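MdcE (Pseudomonas aeruginosa, PDB 5VIP) probably acts as the gamma subunit of a biotin-independent malonate decarboxylase, a carboxyl-transferring enzyme. Local coordinates at residues V58-A62 with A90-A94. Numbering follows the deposited sequence.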
loop_
_atom_site.group_PDB
_atom_site.type_symbol
_atom_site.label_atom_id
_atom_site.label_comp_id
_atom_site.label_asym_id
_atom_site.label_seq_id
_atom_site.Cartn_x
_atom_site.Cartn_y
_atom_site.Cartn_z
ATOM N N VAL A 58 -22.795 -1.611 -9.597
ATOM C CA VAL A 58 -21.331 -1.584 -9.618
ATOM C C VAL A 58 -20.786 -0.215 -10.021
ATOM O O VAL A 58 -21.465 0.571 -10.684
ATOM C CB VAL A 58 -20.735 -2.651 -10.582
ATOM C CG1 VAL A 58 -21.364 -4.011 -10.350
ATOM C CG2 VAL A 58 -20.899 -2.239 -12.030
ATOM N N ARG A 59 -19.551 0.067 -9.615
ATOM C CA ARG A 59 -18.842 1.245 -10.090
ATOM C C ARG A 59 -17.496 0.807 -10.658
ATOM O O ARG A 59 -16.709 0.148 -9.970
ATOM C CB ARG A 59 -18.669 2.274 -8.961
ATOM C CG ARG A 59 -17.699 3.413 -9.272
ATOM C CD ARG A 59 -17.775 4.507 -8.194
ATOM N NE ARG A 59 -18.987 5.315 -8.341
ATOM C CZ ARG A 59 -19.164 6.530 -7.820
ATOM N NH1 ARG A 59 -18.208 7.102 -7.090
ATOM N NH2 ARG A 59 -20.304 7.181 -8.037
ATOM N N PHE A 60 -17.257 1.140 -11.924
ATOM C CA PHE A 60 -15.985 0.860 -12.590
ATOM C C PHE A 60 -14.994 1.990 -12.319
ATOM O O PHE A 60 -15.353 3.165 -12.364
ATOM C CB PHE A 60 -16.167 0.704 -14.110
ATOM C CG PHE A 60 -16.957 -0.517 -14.528
ATOM C CD1 PHE A 60 -16.319 -1.726 -14.779
ATOM C CD2 PHE A 60 -18.334 -0.444 -14.704
ATOM C CE1 PHE A 60 -17.040 -2.843 -15.182
ATOM C CE2 PHE A 60 -19.062 -1.560 -15.104
ATOM C CZ PHE A 60 -18.413 -2.758 -15.342
ATOM N N LEU A 61 -13.738 1.640 -12.061
ATOM C CA LEU A 61 -12.703 2.647 -11.870
ATOM C C LEU A 61 -11.463 2.246 -12.624
ATOM O O LEU A 61 -11.001 1.124 -12.503
ATOM C CB LEU A 61 -12.350 2.832 -10.385
ATOM C CG LEU A 61 -13.468 3.236 -9.435
ATOM C CD1 LEU A 61 -13.919 2.023 -8.641
ATOM C CD2 LEU A 61 -12.978 4.332 -8.510
ATOM N N ALA A 62 -10.911 3.183 -13.375
ATOM C CA ALA A 62 -9.694 2.940 -14.115
ATOM C C ALA A 62 -8.819 4.180 -14.096
ATOM O O ALA A 62 -9.301 5.306 -14.267
ATOM C CB ALA A 62 -10.016 2.533 -15.567
ATOM N N ALA A 90 -13.303 9.313 -5.310
ATOM C CA ALA A 90 -14.329 8.563 -6.039
ATOM C C ALA A 90 -14.794 7.339 -5.253
ATOM O O ALA A 90 -15.978 7.003 -5.248
ATOM C CB ALA A 90 -13.813 8.144 -7.421
ATOM N N VAL A 91 -13.870 6.667 -4.577
ATOM C CA VAL A 91 -14.257 5.525 -3.763
ATOM C C VAL A 91 -15.029 5.978 -2.524
ATOM O O VAL A 91 -16.072 5.407 -2.186
ATOM C CB VAL A 91 -13.030 4.688 -3.358
ATOM C CG1 VAL A 91 -13.415 3.640 -2.325
ATOM C CG2 VAL A 91 -12.422 4.020 -4.618
ATOM N N ASP A 92 -14.543 7.019 -1.854
ATOM C CA ASP A 92 -15.250 7.502 -0.671
ATOM C C ASP A 92 -16.653 8.016 -1.025
ATOM O O ASP A 92 -17.576 7.919 -0.216
ATOM C CB ASP A 92 -14.453 8.600 0.034
ATOM C CG ASP A 92 -14.735 8.649 1.519
ATOM O OD1 ASP A 92 -14.395 7.671 2.218
ATOM O OD2 ASP A 92 -15.313 9.656 1.987
ATOM N N GLU A 93 -16.804 8.557 -2.233
ATOM C CA GLU A 93 -18.111 9.017 -2.704
ATOM C C GLU A 93 -19.111 7.860 -2.713
ATOM O O GLU A 93 -20.219 7.990 -2.209
ATOM C CB GLU A 93 -18.005 9.638 -4.101
ATOM C CG GLU A 93 -19.365 10.008 -4.693
ATOM C CD GLU A 93 -19.284 10.544 -6.120
ATOM O OE1 GLU A 93 -18.579 9.944 -6.962
ATOM O OE2 GLU A 93 -19.938 11.573 -6.398
ATOM N N ALA A 94 -18.710 6.725 -3.278
ATOM C CA ALA A 94 -19.563 5.544 -3.302
ATOM C C ALA A 94 -19.843 5.010 -1.894
ATOM O O ALA A 94 -20.967 4.616 -1.588
ATOM C CB ALA A 94 -18.935 4.454 -4.168
#
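Leu61 and Val91 form the close-packed apolar half of this strand-on-helix contact, which passes at its other end to a buried arginine whose partner Glu93 faces solvent. On the strand side of the apolar part, a single methyl makes both contacts: Leu61 CD2 lies 3.9 Å from Val91 CG2, the two side chains crossing at about a right angle, and 4.1 Å from Ala90 CB. Tyr138 of helix 127-143 touches both Leu61 and Val91, which are buried. Ala94 CB sits over one face of the Arg59 guanidinium, 4.0 Å from Arg59 NH1.

Strand 56-63, helix 81-97 and the parallel neighbour strand 106-113 make a beta-alpha-beta crossover, consistent with the crotonase-like fold of carboxyltransferase subunits. The short segments run almost exactly antiparallel, at 173°, with axes 10.6 Å apart.

Toward the solvent side, where Glu93 is exposed, polar bonds replace methyl contacts. With CG anti to the backbone N and a bend at chi3 (-75°), Arg59 brings NH1 2.9 Å from Glu93 OE1 in a salt bridge. NH1 meets OE1 on the anti side but 28° out of the plane of the carboxylate, which is turned steeply against the guanidinium. Arg59 NH1 also makes a weak hydrogen bond to Ala90 O, at 2.9 Å, a carbonyl that the helix itself engages only weakly through Ala94 N. Asp50, on the outermost strand 46-53, takes Arg59 NE in a salt bridge, and Arg39 shares Glu93 OE1.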